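Local atomic coordinates of Lmo2349 protein (PDB entry 4GVO), a protein that probably serves as the extracellular solute-binding component of an ABC transporter for L-cystine, and holds amino-acid ligands such as histidine in its binding cleft. Residues T32-E37 and A74-K79; P98-V103 and S170-V175; D115-R120 and G141-I146; D155-L160 and I184-V189. All blocks are in the same frame, centred on the assembly; numbering follows the deposited sequence.

Contact 1: T32-E37 and A74-K79; sequences TGYDVE and AHQMEK. With HIS (histidine), chain E.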
loop_
_atom_site.group_PDB
_atom_site.type_symbol
_atom_site.label_atom_id
_atom_site.label_comp_id
_atom_site.label_asym_id
_atom_site.label_seq_id
_atom_site.Cartn_x
_atom_site.Cartn_y
_atom_site.Cartn_z
ATOM N N THR A 32 -0.892 3.360 -14.730
ATOM C CA THR A 32 0.510 2.977 -14.610
ATOM C C THR A 32 0.948 3.055 -13.142
ATOM O O THR A 32 0.110 3.140 -12.267
ATOM C CB THR A 32 1.378 3.834 -15.574
ATOM O OG1 THR A 32 2.691 3.295 -15.657
ATOM C CG2 THR A 32 1.417 5.341 -15.162
ATOM N N GLY A 33 2.261 2.984 -12.878
ATOM C CA GLY A 33 2.838 2.896 -11.559
ATOM C C GLY A 33 3.389 1.509 -11.286
ATOM O O GLY A 33 3.117 0.569 -12.021
ATOM N N TYR A 34 4.150 1.390 -10.197
ATOM C CA TYR A 34 4.859 0.155 -9.863
ATOM C C TYR A 34 3.972 -1.093 -9.919
ATOM O O TYR A 34 4.308 -2.059 -10.542
ATOM C CB TYR A 34 5.412 0.317 -8.442
ATOM C CG TYR A 34 6.324 -0.788 -7.962
ATOM C CD1 TYR A 34 7.475 -1.157 -8.656
ATOM C CD2 TYR A 34 6.042 -1.463 -6.800
ATOM C CE1 TYR A 34 8.275 -2.158 -8.184
ATOM C CE2 TYR A 34 6.889 -2.462 -6.301
ATOM C CZ TYR A 34 7.994 -2.815 -7.000
ATOM O OH TYR A 34 8.869 -3.813 -6.573
ATOM N N ASP A 35 2.835 -1.087 -9.231
ATOM C CA ASP A 35 2.027 -2.294 -9.126
ATOM C C ASP A 35 1.422 -2.646 -10.476
ATOM O O ASP A 35 1.361 -3.834 -10.851
ATOM C CB ASP A 35 0.946 -2.138 -8.078
ATOM C CG ASP A 35 1.452 -2.277 -6.651
ATOM O OD1 ASP A 35 2.480 -1.637 -6.323
ATOM O OD2 ASP A 35 0.758 -2.965 -5.827
ATOM N N VAL A 36 0.956 -1.629 -11.184
ATOM C CA VAL A 36 0.368 -1.821 -12.502
ATOM C C VAL A 36 1.382 -2.372 -13.479
ATOM O O VAL A 36 1.104 -3.375 -14.174
ATOM C CB VAL A 36 -0.261 -0.530 -12.984
ATOM C CG1 VAL A 36 -0.727 -0.642 -14.456
ATOM C CG2 VAL A 36 -1.385 -0.133 -12.033
ATOM N N GLU A 37 2.566 -1.755 -13.525
ATOM C CA GLU A 37 3.601 -2.212 -14.428
ATOM C C GLU A 37 4.120 -3.599 -14.056
ATOM O O GLU A 37 4.428 -4.412 -14.940
ATOM C CB GLU A 37 4.717 -1.182 -14.547
ATOM C CG GLU A 37 4.203 0.135 -15.139
ATOM C CD GLU A 37 3.619 0.067 -16.542
ATOM O OE1 GLU A 37 3.958 -0.861 -17.314
ATOM O OE2 GLU A 37 2.845 0.982 -16.909
ATOM N N ALA A 74 -3.982 -5.845 -6.405
ATOM C CA ALA A 74 -2.615 -5.270 -6.422
ATOM C C ALA A 74 -2.675 -3.829 -5.977
ATOM O O ALA A 74 -3.149 -2.991 -6.732
ATOM C CB ALA A 74 -2.040 -5.345 -7.838
ATOM N N HIS A 75 -2.313 -3.552 -4.728
ATOM C CA HIS A 75 -2.315 -2.214 -4.207
ATOM C C HIS A 75 -1.412 -2.119 -3.002
ATOM O O HIS A 75 -1.847 -1.719 -1.926
ATOM C CB HIS A 75 -3.757 -1.782 -3.842
ATOM C CG HIS A 75 -3.944 -0.284 -3.689
ATOM N ND1 HIS A 75 -3.334 0.463 -2.717
ATOM C CD2 HIS A 75 -4.711 0.609 -4.439
ATOM C CE1 HIS A 75 -3.695 1.766 -2.878
ATOM N NE2 HIS A 75 -4.551 1.852 -3.892
ATOM N N GLN A 76 -0.168 -2.542 -3.155
ATOM C CA GLN A 76 0.787 -2.514 -2.035
ATOM C C GLN A 76 0.211 -3.200 -0.795
ATOM O O GLN A 76 0.326 -2.689 0.335
ATOM C CB GLN A 76 1.235 -1.099 -1.752
ATOM C CG GLN A 76 2.147 -0.531 -2.837
ATOM C CD GLN A 76 3.512 -1.180 -2.827
ATOM O OE1 GLN A 76 4.182 -1.199 -1.795
ATOM N NE2 GLN A 76 3.910 -1.739 -3.965
ATOM N N MET A 77 -0.429 -4.361 -0.981
ATOM C CA MET A 77 -1.156 -4.975 0.136
ATOM C C MET A 77 -0.212 -5.713 1.091
ATOM O O MET A 77 0.456 -6.687 0.720
ATOM C CB MET A 77 -2.234 -5.959 -0.363
ATOM C CG MET A 77 -3.278 -5.289 -1.265
ATOM S SD MET A 77 -4.176 -3.934 -0.509
ATOM C CE MET A 77 -5.376 -4.846 0.464
ATOM N N GLU A 78 -0.223 -5.242 2.341
ATOM C CA GLU A 78 0.527 -5.833 3.423
ATOM C C GLU A 78 -0.080 -7.120 3.897
ATOM O O GLU A 78 -1.293 -7.210 4.106
ATOM C CB GLU A 78 0.572 -4.829 4.573
ATOM C CG GLU A 78 1.432 -3.598 4.297
ATOM C CD GLU A 78 1.099 -2.462 5.281
ATOM O OE1 GLU A 78 1.370 -2.632 6.496
ATOM O OE2 GLU A 78 0.541 -1.429 4.867
ATOM N N LYS A 79 0.757 -8.130 4.147
ATOM C CA LYS A 79 0.279 -9.351 4.737
ATOM C C LYS A 79 -0.035 -9.137 6.207
ATOM O O LYS A 79 0.760 -8.581 6.934
ATOM C CB LYS A 79 1.267 -10.485 4.553
ATOM C CG LYS A 79 0.725 -11.812 5.072
ATOM C CD LYS A 79 1.790 -12.872 5.205
ATOM C CE LYS A 79 2.258 -13.356 3.869
ATOM N NZ LYS A 79 3.433 -14.234 4.092
HETATM N N HIS E . -0.205 -0.983 2.281
HETATM C CA HIS E . -1.658 -0.727 2.524
HETATM C C HIS E . -2.372 -1.907 3.093
HETATM O O HIS E . -1.796 -3.005 3.096
HETATM C CB HIS E . -2.335 -0.295 1.236
HETATM C CG HIS E . -2.227 1.180 0.997
HETATM N ND1 HIS E . -1.037 1.773 0.820
HETATM C CD2 HIS E . -3.195 2.213 0.983
HETATM C CE1 HIS E . -1.233 3.110 0.686
HETATM N NE2 HIS E . -2.550 3.353 0.760
HETATM O OXT HIS E . -3.523 -1.763 3.566
#
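Both carboxylate oxygens of Asp-35 are engaged by Gln-76, one through its side chain and one through its backbone. Gln-76 NE2 donates to the syn lone pair of Asp-35 OD1 at 2.8 Å, nearly straight and with the acceptor in the amide plane. Gln-76 N reaches Asp-35 OD2 at 2.9 Å, also from the syn side but tilted out of the carboxylate plane. The two flat groups are twisted 67° apart. Gln-76 CG lies anti to its carbonyl carbon, and the chain bends at chi2 (-71°), which brings CD round toward the acid. The amide then sits beside Tyr-34, whose ring receives Gln-76 NE2 at its edge, 3.6 Å from CD2. Asp-35 belongs to the first turn of helix 34-44, just after the N-cap residue Gly-33, in the lobe of this family 3 solute-binding fold that carries both chain termini; 74-79 is the loop after strand 72-73 that lines the ligand cleft. Tyr-94 OH also bonds to Asp-35 OD2, and Asn-95 ND2 to Gln-76 OE1. Beyond Gln-76 the loop turns to the ligand. Glu-78 N donates to the carboxylate O of the bound histidine at 2.8 Å, and makes the same bond to S-oxy cysteine, modelled in the same pocket. Gln-76 O and Glu-78 OE2 come within 2.6 and 2.7 Å of the histidine N. The His-75 imidazole, its CG anti to the backbone N, meets the histidine ring obliquely, with CE1 3.9 Å from the ligand CD2, and also meets the ring of Phe-58.

Contact 2: P98-V103 and S170-V175; sequences PLQLTV and STPFAV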
loop_
_atom_site.group_PDB
_atom_site.type_symbol
_atom_site.label_atom_id
_atom_site.label_comp_id
_atom_site.label_asym_id
_atom_site.label_seq_id
_atom_site.Cartn_x
_atom_site.Cartn_y
_atom_site.Cartn_z
ATOM N N PRO A 98 7.254 -0.850 5.750
ATOM C CA PRO A 98 7.395 -0.619 7.196
ATOM C C PRO A 98 6.654 0.658 7.580
ATOM O O PRO A 98 6.826 1.714 6.943
ATOM C CB PRO A 98 8.904 -0.472 7.398
ATOM C CG PRO A 98 9.411 -0.051 6.073
ATOM C CD PRO A 98 8.546 -0.763 5.073
ATOM N N LEU A 99 5.824 0.600 8.608
ATOM C CA LEU A 99 4.972 1.726 9.012
ATOM C C LEU A 99 5.525 2.467 10.232
ATOM O O LEU A 99 5.955 1.857 11.193
ATOM C CB LEU A 99 3.574 1.220 9.370
ATOM C CG LEU A 99 2.750 0.662 8.186
ATOM C CD1 LEU A 99 1.403 0.106 8.701
ATOM C CD2 LEU A 99 2.572 1.716 7.096
ATOM N N GLN A 100 5.466 3.779 10.171
ATOM C CA GLN A 100 5.803 4.662 11.263
ATOM C C GLN A 100 4.771 5.766 11.372
ATOM O O GLN A 100 4.203 6.185 10.348
ATOM C CB GLN A 100 7.179 5.329 11.066
ATOM C CG GLN A 100 8.348 4.381 11.307
ATOM C CD GLN A 100 9.649 4.960 10.839
ATOM O OE1 GLN A 100 9.958 4.895 9.682
ATOM N NE2 GLN A 100 10.393 5.598 11.763
ATOM N N LEU A 101 4.569 6.289 12.573
ATOM C CA LEU A 101 3.872 7.556 12.713
ATOM C C LEU A 101 4.523 8.586 11.818
ATOM O O LEU A 101 5.736 8.621 11.650
ATOM C CB LEU A 101 3.864 8.058 14.128
ATOM C CG LEU A 101 3.188 7.190 15.185
ATOM C CD1 LEU A 101 3.311 7.832 16.563
ATOM C CD2 LEU A 101 1.721 6.902 14.825
ATOM N N THR A 102 3.680 9.430 11.237
ATOM C CA THR A 102 4.140 10.421 10.280
ATOM C C THR A 102 3.466 11.739 10.673
ATOM O O THR A 102 2.282 11.784 10.967
ATOM C CB THR A 102 3.768 9.971 8.865
ATOM O OG1 THR A 102 4.509 8.789 8.545
ATOM C CG2 THR A 102 4.102 11.060 7.830
ATOM N N VAL A 103 4.265 12.803 10.730
ATOM C CA VAL A 103 3.835 14.104 11.220
ATOM C C VAL A 103 4.326 15.218 10.293
ATOM O O VAL A 103 5.121 14.996 9.393
ATOM C CB VAL A 103 4.373 14.336 12.646
ATOM C CG1 VAL A 103 3.781 13.321 13.639
ATOM C CG2 VAL A 103 5.911 14.313 12.648
ATOM N N SER A 170 2.410 5.998 7.908
ATOM C CA SER A 170 2.863 5.861 6.530
ATOM C C SER A 170 4.198 5.149 6.440
ATOM O O SER A 170 4.683 4.633 7.459
ATOM C CB SER A 170 2.916 7.217 5.773
ATOM O OG SER A 170 2.910 6.967 4.332
ATOM N N THR A 171 4.760 5.048 5.230
ATOM C CA THR A 171 6.015 4.341 5.011
ATOM C C THR A 171 6.984 5.310 4.334
ATOM O O THR A 171 6.551 6.121 3.514
ATOM C CB THR A 171 5.796 3.039 4.226
ATOM O OG1 THR A 171 6.944 2.207 4.338
ATOM C CG2 THR A 171 5.416 3.265 2.779
ATOM N N PRO A 172 8.283 5.208 4.633
ATOM C CA PRO A 172 9.244 6.138 4.053
ATOM C C PRO A 172 9.191 6.328 2.537
ATOM O O PRO A 172 9.287 7.482 2.080
ATOM C CB PRO A 172 10.556 5.617 4.519
ATOM C CG PRO A 172 10.234 5.127 5.888
ATOM C CD PRO A 172 8.897 4.447 5.735
ATOM N N PHE A 173 9.045 5.271 1.708
ATOM C CA PHE A 173 9.096 5.509 0.265
ATOM C C PHE A 173 7.985 6.441 -0.161
ATOM O O PHE A 173 8.144 7.232 -1.084
ATOM C CB PHE A 173 9.115 4.205 -0.585
ATOM C CG PHE A 173 7.774 3.614 -0.904
ATOM C CD1 PHE A 173 6.990 4.127 -1.927
ATOM C CD2 PHE A 173 7.311 2.472 -0.243
ATOM C CE1 PHE A 173 5.777 3.534 -2.262
ATOM C CE2 PHE A 173 6.076 1.905 -0.539
ATOM C CZ PHE A 173 5.302 2.427 -1.542
ATOM N N ALA A 174 6.829 6.300 0.468
ATOM C CA ALA A 174 5.669 7.071 0.103
ATOM C C ALA A 174 5.795 8.521 0.578
ATOM O O ALA A 174 5.460 9.461 -0.156
ATOM C CB ALA A 174 4.364 6.414 0.580
ATOM N N VAL A 175 6.260 8.712 1.806
ATOM C CA VAL A 175 6.505 10.013 2.394
ATOM C C VAL A 175 7.543 10.772 1.546
ATOM O O VAL A 175 7.340 11.936 1.201
ATOM C CB VAL A 175 6.974 9.874 3.844
ATOM C CG1 VAL A 175 7.496 11.232 4.378
ATOM C CG2 VAL A 175 5.860 9.313 4.739
#
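Gln-100 and Ser-170 form an antiparallel hydrogen-bonded pair, the tight part of this contact. Gln-100 N donates to Ser-170 O at 2.9 Å, and Ser-170 N returns a bond to Gln-100 O at 3.0 Å. That same carbonyl oxygen also accepts from Thr-102 OG1, which approaches from the opposite face of its plane. Thr-171, the N-cap residue of helix 172-180, places OG1 anti to its backbone N (chi1 -164°), where it donates to Pro-98 O at 2.7 Å instead of capping its own helix. Strand 168-170 thus leads through Thr-171 into helix 172-180, and this N-cap residue is tied to Pro-98. Around the bonds the packing is lighter. Thr-102 CG2 and Val-175 CG2 meet tip to tip at 4.0 Å; on the other face of the strand, Leu-99 CD2 lies 3.6 Å from Ser-170 O. At the partly exposed side only van der Waals contact is made across the segments: Pro-172 CG stands 3.8 Å from Gln-100 OE1, the two side chains crossing at about a right angle, while the amide's NE2 bonds to Gly-190 O. Three directional bonds between the segments therefore set the register of strand and helix start, with apolar groups packing around them.

Contact 3: D115-R120 and G141-I146; sequences DLAGKR and GNNFEI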
loop_
_atom_site.group_PDB
_atom_site.type_symbol
_atom_site.label_atom_id
_atom_site.label_comp_id
_atom_site.label_asym_id
_atom_site.label_seq_id
_atom_site.Cartn_x
_atom_site.Cartn_y
_atom_site.Cartn_z
ATOM N N ASP A 115 2.684 9.347 23.032
ATOM C CA ASP A 115 2.621 10.779 22.836
ATOM C C ASP A 115 1.390 11.226 22.065
ATOM O O ASP A 115 1.181 12.421 21.888
ATOM C CB ASP A 115 3.878 11.304 22.146
ATOM C CG ASP A 115 5.197 10.933 22.846
ATOM O OD1 ASP A 115 5.233 10.673 24.068
ATOM O OD2 ASP A 115 6.250 10.896 22.123
ATOM N N LEU A 116 0.583 10.290 21.586
ATOM C CA LEU A 116 -0.675 10.604 20.950
ATOM C C LEU A 116 -1.827 10.835 21.905
ATOM O O LEU A 116 -2.903 11.175 21.449
ATOM C CB LEU A 116 -1.082 9.462 19.988
ATOM C CG LEU A 116 -0.087 9.163 18.859
ATOM C CD1 LEU A 116 -0.562 7.902 18.130
ATOM C CD2 LEU A 116 -0.035 10.335 17.904
ATOM N N ALA A 117 -1.606 10.721 23.215
ATOM C CA ALA A 117 -2.694 10.884 24.149
ATOM C C ALA A 117 -3.380 12.231 23.934
ATOM O O ALA A 117 -2.705 13.289 23.901
ATOM C CB ALA A 117 -2.189 10.761 25.575
ATOM N N GLY A 118 -4.708 12.208 23.771
ATOM C CA GLY A 118 -5.498 13.427 23.562
ATOM C C GLY A 118 -5.436 14.035 22.174
ATOM O O GLY A 118 -5.960 15.105 21.973
ATOM N N LYS A 119 -4.763 13.359 21.248
ATOM C CA LYS A 119 -4.542 13.841 19.905
ATOM C C LYS A 119 -5.370 13.050 18.893
ATOM O O LYS A 119 -6.098 12.134 19.240
ATOM C CB LYS A 119 -3.046 13.797 19.560
ATOM C CG LYS A 119 -2.312 14.841 20.423
ATOM C CD LYS A 119 -0.869 15.002 20.051
ATOM C CE LYS A 119 -0.282 16.223 20.741
ATOM N NZ LYS A 119 1.072 16.596 20.250
ATOM N N ARG A 120 -5.312 13.493 17.653
ATOM C CA ARG A 120 -6.146 12.956 16.585
ATOM C C ARG A 120 -5.271 12.486 15.432
ATOM O O ARG A 120 -4.437 13.255 14.904
ATOM C CB ARG A 120 -7.132 14.008 16.110
ATOM C CG ARG A 120 -8.065 13.600 14.978
ATOM C CD ARG A 120 -9.154 14.640 14.760
ATOM N NE ARG A 120 -10.046 14.309 13.618
ATOM C CZ ARG A 120 -9.766 14.601 12.357
ATOM N NH1 ARG A 120 -8.628 15.170 12.046
ATOM N NH2 ARG A 120 -10.587 14.269 11.376
ATOM N N GLY A 141 -5.853 2.148 26.175
ATOM C CA GLY A 141 -7.093 2.556 26.844
ATOM C C GLY A 141 -7.932 3.558 26.079
ATOM O O GLY A 141 -8.645 4.341 26.693
ATOM N N ASN A 142 -7.828 3.536 24.751
ATOM C CA ASN A 142 -8.605 4.430 23.909
ATOM C C ASN A 142 -8.268 5.886 24.197
ATOM O O ASN A 142 -9.160 6.731 24.308
ATOM C CB ASN A 142 -10.117 4.230 24.108
ATOM C CG ASN A 142 -10.947 4.848 22.982
ATOM O OD1 ASN A 142 -10.612 4.684 21.836
ATOM N ND2 ASN A 142 -12.064 5.510 23.314
ATOM N N ASN A 143 -6.976 6.180 24.279
ATOM C CA ASN A 143 -6.554 7.503 24.696
ATOM C C ASN A 143 -6.290 8.492 23.556
ATOM O O ASN A 143 -5.896 9.622 23.838
ATOM C CB ASN A 143 -5.385 7.456 25.710
ATOM C CG ASN A 143 -4.062 7.098 25.092
ATOM O OD1 ASN A 143 -4.012 6.572 23.997
ATOM N ND2 ASN A 143 -2.972 7.303 25.859
ATOM N N PHE A 144 -6.470 8.072 22.300
ATOM C CA PHE A 144 -6.430 8.960 21.183
ATOM C C PHE A 144 -7.609 8.718 20.260
ATOM O O PHE A 144 -8.382 7.793 20.467
ATOM C CB PHE A 144 -5.063 9.009 20.470
ATOM C CG PHE A 144 -4.596 7.732 19.850
ATOM C CD1 PHE A 144 -4.836 7.484 18.531
ATOM C CD2 PHE A 144 -3.814 6.828 20.571
ATOM C CE1 PHE A 144 -4.361 6.360 17.913
ATOM C CE2 PHE A 144 -3.329 5.680 19.954
ATOM C CZ PHE A 144 -3.618 5.443 18.619
ATOM N N GLU A 145 -7.776 9.596 19.288
ATOM C CA GLU A 145 -8.854 9.533 18.289
ATOM C C GLU A 145 -8.266 9.118 16.971
ATOM O O GLU A 145 -7.258 9.676 16.578
ATOM C CB GLU A 145 -9.530 10.907 18.121
ATOM C CG GLU A 145 -10.611 10.891 17.050
ATOM C CD GLU A 145 -11.267 12.244 16.824
ATOM O OE1 GLU A 145 -10.943 13.209 17.552
ATOM O OE2 GLU A 145 -12.158 12.305 15.935
ATOM N N ILE A 146 -8.920 8.167 16.284
ATOM C CA ILE A 146 -8.566 7.762 14.947
ATOM C C ILE A 146 -9.723 8.199 14.029
ATOM O O ILE A 146 -10.900 7.883 14.274
ATOM C CB ILE A 146 -8.334 6.242 14.792
ATOM C CG1 ILE A 146 -7.150 5.773 15.646
ATOM C CG2 ILE A 146 -8.059 5.885 13.343
ATOM C CD1 ILE A 146 -6.985 4.268 15.795
HETATM O O HOH W 1 -12.758 13.381 13.822
#
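Leu-116 covers one face of the Phe-144 ring where two parallel strands begin, 120-123 and 145-148, which helix 128-139 joins as a beta-alpha-beta unit. The backbone sets Phe-144 CB among carbonyl oxygens, 3.2 Å from Leu-116 O and 3.5 Å from Lys-119 O. From there chi1 (63°) puts CG between the backbone N and the carbonyl carbon, turning the ring to Leu-116. CG and CD2 rest against Leu-116 CB, CD2 at 3.8 Å. Leu-116 CD1 lies over the ring centre, 3.9 Å from the centroid and 10° off the normal, in a CH-pi contact, with CE1, CE2 and CZ beneath it; Val-121 also touches the Phe-144 side chain. The backbones are joined by two bonds from the second half of the type II turn that runs from Leu-116 to Lys-119: Gly-118 N donates to Asn-143 O at 2.8 Å, and Glu-145 N to Lys-119 O at 3.0 Å. Gly-118 has the positive phi such a turn favours at its third position. Nearer solvent, Arg-120 and Glu-145 extend side by side in the same direction, with guanidinium and carboxylate nearly perpendicular. Their salt bridge, NE to OE2, is long, and Glu-145 has a second conformer, so it is weakly defined; Arg-120 NH1 is held by Gln-159 OE1 and Arg-164 O. At the turn's rim, Ala-117 CB lies 3.6 Å from Asn-143 ND2, while OD1 of that amide takes a bond from Gln-140 NE2.

Contact 4: D155-L160 and I184-V189; sequences DTANQL and IKEKVV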
loop_
_atom_site.group_PDB
_atom_site.type_symbol
_atom_site.label_atom_id
_atom_site.label_comp_id
_atom_site.label_asym_id
_atom_site.label_seq_id
_atom_site.Cartn_x
_atom_site.Cartn_y
_atom_site.Cartn_z
ATOM N N ASP A 155 -7.988 15.506 2.788
ATOM C CA ASP A 155 -7.010 14.393 2.728
ATOM C C ASP A 155 -5.972 14.461 3.850
ATOM O O ASP A 155 -5.905 15.450 4.563
ATOM C CB ASP A 155 -6.417 14.240 1.319
ATOM C CG ASP A 155 -5.384 15.327 0.935
ATOM O OD1 ASP A 155 -4.956 16.099 1.785
ATOM O OD2 ASP A 155 -4.997 15.393 -0.283
ATOM N N THR A 156 -5.213 13.376 4.020
ATOM C CA THR A 156 -4.277 13.267 5.134
ATOM C C THR A 156 -3.322 14.456 5.150
ATOM O O THR A 156 -3.134 15.094 6.178
ATOM C CB THR A 156 -3.531 11.950 5.098
ATOM O OG1 THR A 156 -4.471 10.916 5.425
ATOM C CG2 THR A 156 -2.296 11.953 6.025
ATOM N N ALA A 157 -2.677 14.752 4.022
ATOM C CA ALA A 157 -1.680 15.810 4.032
ATOM C C ALA A 157 -2.274 17.144 4.457
ATOM O O ALA A 157 -1.670 17.892 5.233
ATOM C CB ALA A 157 -1.023 15.982 2.646
ATOM N N ASN A 158 -3.450 17.456 3.925
ATOM C CA ASN A 158 -4.082 18.687 4.284
ATOM C C ASN A 158 -4.557 18.774 5.731
ATOM O O ASN A 158 -4.488 19.822 6.320
ATOM C CB ASN A 158 -5.178 19.064 3.266
ATOM C CG ASN A 158 -4.579 19.618 1.991
ATOM O OD1 ASN A 158 -4.178 20.779 1.981
ATOM N ND2 ASN A 158 -4.485 18.808 0.937
ATOM N N GLN A 159 -5.020 17.668 6.303
ATOM C CA GLN A 159 -5.379 17.700 7.679
ATOM C C GLN A 159 -4.131 17.799 8.569
ATOM O O GLN A 159 -4.198 18.463 9.620
ATOM C CB GLN A 159 -6.238 16.509 8.084
ATOM C CG GLN A 159 -7.552 16.425 7.347
ATOM C CD GLN A 159 -8.609 15.635 8.066
ATOM O OE1 GLN A 159 -8.675 15.672 9.318
ATOM N NE2 GLN A 159 -9.454 14.912 7.305
ATOM N N LEU A 160 -2.989 17.264 8.130
ATOM C CA LEU A 160 -1.746 17.518 8.907
ATOM C C LEU A 160 -1.327 18.992 8.802
ATOM O O LEU A 160 -0.936 19.613 9.778
ATOM C CB LEU A 160 -0.600 16.650 8.405
ATOM C CG LEU A 160 -0.727 15.150 8.720
ATOM C CD1 LEU A 160 0.350 14.375 7.968
ATOM C CD2 LEU A 160 -0.695 14.871 10.211
ATOM N N ILE A 184 3.456 20.755 1.727
ATOM C CA ILE A 184 3.244 20.157 3.036
ATOM C C ILE A 184 4.343 19.099 3.170
ATOM O O ILE A 184 4.271 18.053 2.504
ATOM C CB ILE A 184 1.829 19.500 3.165
ATOM C CG1 ILE A 184 0.720 20.511 2.781
ATOM C CG2 ILE A 184 1.652 18.860 4.574
ATOM C CD1 ILE A 184 -0.596 19.848 2.364
ATOM N N LYS A 185 5.344 19.345 4.001
ATOM C CA LYS A 185 6.406 18.324 4.250
ATOM C C LYS A 185 6.057 17.477 5.451
ATOM O O LYS A 185 5.753 17.990 6.536
ATOM C CB LYS A 185 7.755 19.003 4.482
ATOM C CG LYS A 185 8.203 19.964 3.397
ATOM C CD LYS A 185 8.343 19.333 2.015
ATOM C CE LYS A 185 8.899 20.400 1.062
ATOM N NZ LYS A 185 9.122 19.869 -0.303
ATOM N N GLU A 186 6.147 16.172 5.251
ATOM C CA GLU A 186 5.908 15.192 6.294
ATOM C C GLU A 186 7.191 14.504 6.640
ATOM O O GLU A 186 8.167 14.505 5.885
ATOM C CB GLU A 186 4.927 14.157 5.798
ATOM C CG GLU A 186 3.546 14.728 5.539
ATOM C CD GLU A 186 2.571 13.710 4.982
ATOM O OE1 GLU A 186 2.928 12.527 4.898
ATOM O OE2 GLU A 186 1.467 14.101 4.522
ATOM N N LYS A 187 7.233 13.933 7.829
ATOM C CA LYS A 187 8.396 13.109 8.248
ATOM C C LYS A 187 7.898 11.920 9.069
ATOM O O LYS A 187 6.928 12.050 9.821
ATOM C CB LYS A 187 9.449 13.934 8.994
ATOM C CG LYS A 187 9.052 14.336 10.386
ATOM C CD LYS A 187 10.129 15.157 11.059
ATOM C CE LYS A 187 9.639 15.638 12.413
ATOM N NZ LYS A 187 10.597 16.633 12.956
ATOM N N VAL A 188 8.602 10.791 8.957
ATOM C CA VAL A 188 8.370 9.670 9.877
ATOM C C VAL A 188 9.055 9.959 11.205
ATOM O O VAL A 188 10.117 10.625 11.263
ATOM C CB VAL A 188 8.859 8.308 9.276
ATOM C CG1 VAL A 188 8.043 7.965 8.032
ATOM C CG2 VAL A 188 10.357 8.296 8.986
ATOM N N VAL A 189 8.441 9.487 12.282
ATOM C CA VAL A 189 8.980 9.635 13.630
ATOM C C VAL A 189 8.813 8.315 14.352
ATOM O O VAL A 189 7.934 7.522 14.040
ATOM C CB VAL A 189 8.337 10.782 14.433
ATOM C CG1 VAL A 189 8.669 12.132 13.804
ATOM C CG2 VAL A 189 6.847 10.602 14.598
#
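Asp-155 OD1 is gripped twice by Asn-158, through N and through ND2, both at 2.9 Å, and the other amide atom of Asn-158, OD1, rests 3.7 Å from Ile-184 CD1. This is a classical N-cap: Asp-155 precedes helix 156-162 and its carboxylate closes the first turn, meeting N nearly along its C-O axis and ND2 from the syn side. The second bond holds the Asn-158 amide in place, its oxygen facing Ile-184, whose chain it crosses at about a right angle. Ile-184, in the loop leading to strand 186-189, lays CG2 3.5 Å from Ala-157 O and CD1 3.9 Å from Ala-157 CB, so the helix is met by an aliphatic side chain on its first turn. Two residues on, Glu-186 reaches the same turn. Its chain is extended beyond CG (chi2 177°), carrying the carboxylate to the buried side of the helix, where it meets carbon atoms of Ala-157 and Leu-160. A weak bond from Gln-178 NE2 also reaches OE2, and Thr-102 of the neighbouring strand 95-104 packs against the Glu-186 side chain. The Glu-186 side chain crosses that of Leu-160 at about a right angle, and OE2 lies 3.6 Å from Leu-160 CD1.

Contact 1 is wholly buried, close to the chain's centre, and lines the ligand cleft; the other three are partly buried, contact 3 lying farthest out. Contacts 2 and 4 hold the same sheet, in which strands 95-104 and 186-189 are neighbours: Lys-187 N lies 2.8 Å from Val-103 O, a probable hydrogen bond. Contact 3 reaches contact 4 through Arg-120, and contact 2 by packing of Leu-101 on Leu-116. Contact 1 meets contact 2 where Glu-78 OE1 lies 3.5 Å from Leu-99 CD1. A buried acid gripped by amides marks contact 1; backbone pairing dominates contacts 2 and 3, and van der Waals packing contact 4.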